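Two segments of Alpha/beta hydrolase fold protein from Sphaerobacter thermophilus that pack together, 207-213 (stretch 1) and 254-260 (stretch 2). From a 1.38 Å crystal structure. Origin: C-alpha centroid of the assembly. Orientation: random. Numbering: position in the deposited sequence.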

# COMPACT_ATOMS: atom_id res chain seq x y z
N ILE A 207 11.15 9.46 11.91
CA ILE A 207 11.51 10.12 10.66
C ILE A 207 10.41 11.05 10.14
O ILE A 207 9.24 10.89 10.51
N PRO A 208 10.78 12.01 9.28
CA PRO A 208 9.78 12.89 8.67
C PRO A 208 8.74 12.04 7.94
O PRO A 208 9.08 11.17 7.15
N THR A 209 7.47 12.32 8.22
CA THR A 209 6.38 11.53 7.67
C THR A 209 5.28 12.43 7.11
O THR A 209 5.00 13.51 7.64
N LEU A 210 4.68 11.98 6.02
CA LEU A 210 3.59 12.69 5.36
C LEU A 210 2.42 11.73 5.20
O LEU A 210 2.58 10.64 4.65
N VAL A 211 1.25 12.11 5.71
CA VAL A 211 0.06 11.28 5.62
C VAL A 211 -0.92 12.00 4.72
O VAL A 211 -1.25 13.16 4.97
N MSE A 212 -1.36 11.34 3.66
CA MSE A 212 -2.23 11.98 2.67
C MSE A 212 -3.55 11.27 2.55
O MSE A 212 -3.62 10.05 2.66
N ASP A 213 -4.59 12.05 2.29
CA ASP A 213 -5.85 11.49 1.81
C ASP A 213 -6.31 12.31 0.62
O ASP A 213 -5.64 13.27 0.22
N PRO A 254 3.63 16.44 -7.13
CA PRO A 254 4.18 17.71 -6.63
C PRO A 254 4.29 17.73 -5.11
O PRO A 254 5.25 18.30 -4.57
N VAL A 255 3.33 17.11 -4.43
CA VAL A 255 3.35 17.03 -2.97
C VAL A 255 4.52 16.16 -2.49
O VAL A 255 5.22 16.50 -1.53
N LEU A 256 4.73 15.03 -3.16
CA LEU A 256 5.87 14.17 -2.84
C LEU A 256 7.19 14.85 -3.12
O LEU A 256 8.13 14.72 -2.34
N VAL A 257 7.29 15.55 -4.25
CA VAL A 257 8.53 16.23 -4.58
C VAL A 257 8.88 17.25 -3.49
O VAL A 257 10.01 17.30 -3.04
N GLU A 258 7.89 18.03 -3.07
CA GLU A 258 8.10 19.03 -2.03
C GLU A 258 8.52 18.38 -0.72
O GLU A 258 9.46 18.83 -0.05
N PHE A 259 7.83 17.31 -0.33
CA PHE A 259 8.09 16.67 0.96
C PHE A 259 9.44 15.96 0.99
O PHE A 259 10.15 16.00 2.00
N PHE A 260 9.81 15.32 -0.11
CA PHE A 260 11.04 14.54 -0.16
C PHE A 260 12.29 15.41 -0.34
O PHE A 260 13.39 15.01 0.05

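The strand 209-213 lies nearly antiparallel to the helix 254-260, at an angle of 163° between their N-to-C directions and an axial distance of 9.9 Å. No hydrogen bond crosses the interface, and the packing rests on apolar side chains.

Strand alternation directs L210 and M212 toward the helix, whereas T209 points away and V211 stays out of reach. From the helix, V255 and F259, one turn apart and linked by the backbone bond from F259 N to V255 O (3.0 Å), both point toward the strand. F259 adopts chi1 t (168°) with chi2 at 71°, a conformation that carries its ring toward the strand, against L210 and P208. L210 CB sits over one ring face, 3.6 Å from the centroid of F259 and only 3° off the ring normal, a well-centred CH-pi contact. At the ring edge, P208 O approaches F259 CZ to 3.5 Å, while the proline's own CB lies 4.2 Å from F259 CE1.

L210 is in the t,p rotamer (168°, 62°). This places L210 CD2 against the helix, 3.8 Å from both V255 CG1 and F259 CB, with L256 CD2 more distant at 4.4 Å from L210 CD2. V255, with chi1 t (177°), presents the same CG1 to the selenium of selenomethionine M212, at 4.0 Å from SE. The m,t,m conformation of M212 extends the chain through SE and then turns its terminal methyl, so that CE meets L256 CD2 at 4.0 Å. L256 leaves the helix sideways, but its m,t rotamer brings its end nearer the strand.

The polar side chains take no part in this contact. T209, chi1 m, donates from OG1 to I207 O (3.0 Å) within its own stretch, and both carboxylate oxygens of D213 are hydrogen-bonded elsewhere in the structure.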

# COMPACT_ATOMS: atom_id res chain seq x y z
CB ILE A 207 11.85 9.11 9.56
CG1 ILE A 207 10.72 8.11 9.40
CG2 ILE A 207 13.16 8.39 9.88
CD1 ILE A 207 10.73 7.36 8.07
CB PRO A 208 10.60 13.71 7.66
CG PRO A 208 12.03 13.66 8.18
CD PRO A 208 12.15 12.29 8.80
CB THR A 209 5.79 10.58 8.74
OG1 THR A 209 6.81 9.67 9.15
CG2 THR A 209 4.63 9.76 8.18
CB LEU A 210 4.05 13.18 4.00
CG LEU A 210 2.98 13.68 3.04
CD1 LEU A 210 2.31 14.87 3.66
CD2 LEU A 210 3.59 14.04 1.71
CB VAL A 211 -0.59 11.10 7.00
CG1 VAL A 211 -1.79 10.16 6.87
CG2 VAL A 211 0.41 10.54 8.00
CB MSE A 212 -1.57 11.98 1.29
CG MSE A 212 -0.51 13.04 1.07
SE MSE A 212 0.57 12.63 -0.50
CE MSE A 212 1.38 11.14 0.30
CB ASP A 213 -6.91 11.37 2.91
CG ASP A 213 -7.27 12.69 3.56
OD1 ASP A 213 -6.83 13.76 3.08
OD2 ASP A 213 -8.03 12.67 4.56
CB PRO A 254 3.16 18.75 -7.11
CG PRO A 254 2.48 18.09 -8.28
CD PRO A 254 2.41 16.64 -7.92
CB VAL A 255 2.02 16.48 -2.43
CG1 VAL A 255 2.07 16.33 -0.92
CG2 VAL A 255 0.86 17.40 -2.83
CB LEU A 256 5.80 12.86 -3.62
CG LEU A 256 4.70 11.89 -3.22
CD1 LEU A 256 4.83 10.64 -4.06
CD2 LEU A 256 4.77 11.55 -1.73
CB VAL A 257 8.47 16.93 -5.94
CG1 VAL A 257 9.67 17.86 -6.13
CG2 VAL A 257 8.40 15.90 -7.06
CB GLU A 258 6.83 19.85 -1.82
CG GLU A 258 7.02 21.14 -1.02
CD GLU A 258 7.17 20.92 0.47
OE1 GLU A 258 6.54 19.98 1.01
OE2 GLU A 258 7.90 21.70 1.12
CB PHE A 259 6.95 15.69 1.28
CG PHE A 259 7.25 14.78 2.43
CD1 PHE A 259 7.31 15.27 3.73
CD2 PHE A 259 7.46 13.43 2.21
CE1 PHE A 259 7.58 14.40 4.79
CE2 PHE A 259 7.73 12.57 3.26
CZ PHE A 259 7.80 13.06 4.55
CB PHE A 260 10.97 13.49 -1.27
CG PHE A 260 10.13 12.28 -0.93
CD1 PHE A 260 9.96 11.86 0.38
CD2 PHE A 260 9.52 11.54 -1.94
CE1 PHE A 260 9.21 10.73 0.68
CE2 PHE A 260 8.76 10.42 -1.64
CZ PHE A 260 8.61 10.02 -0.33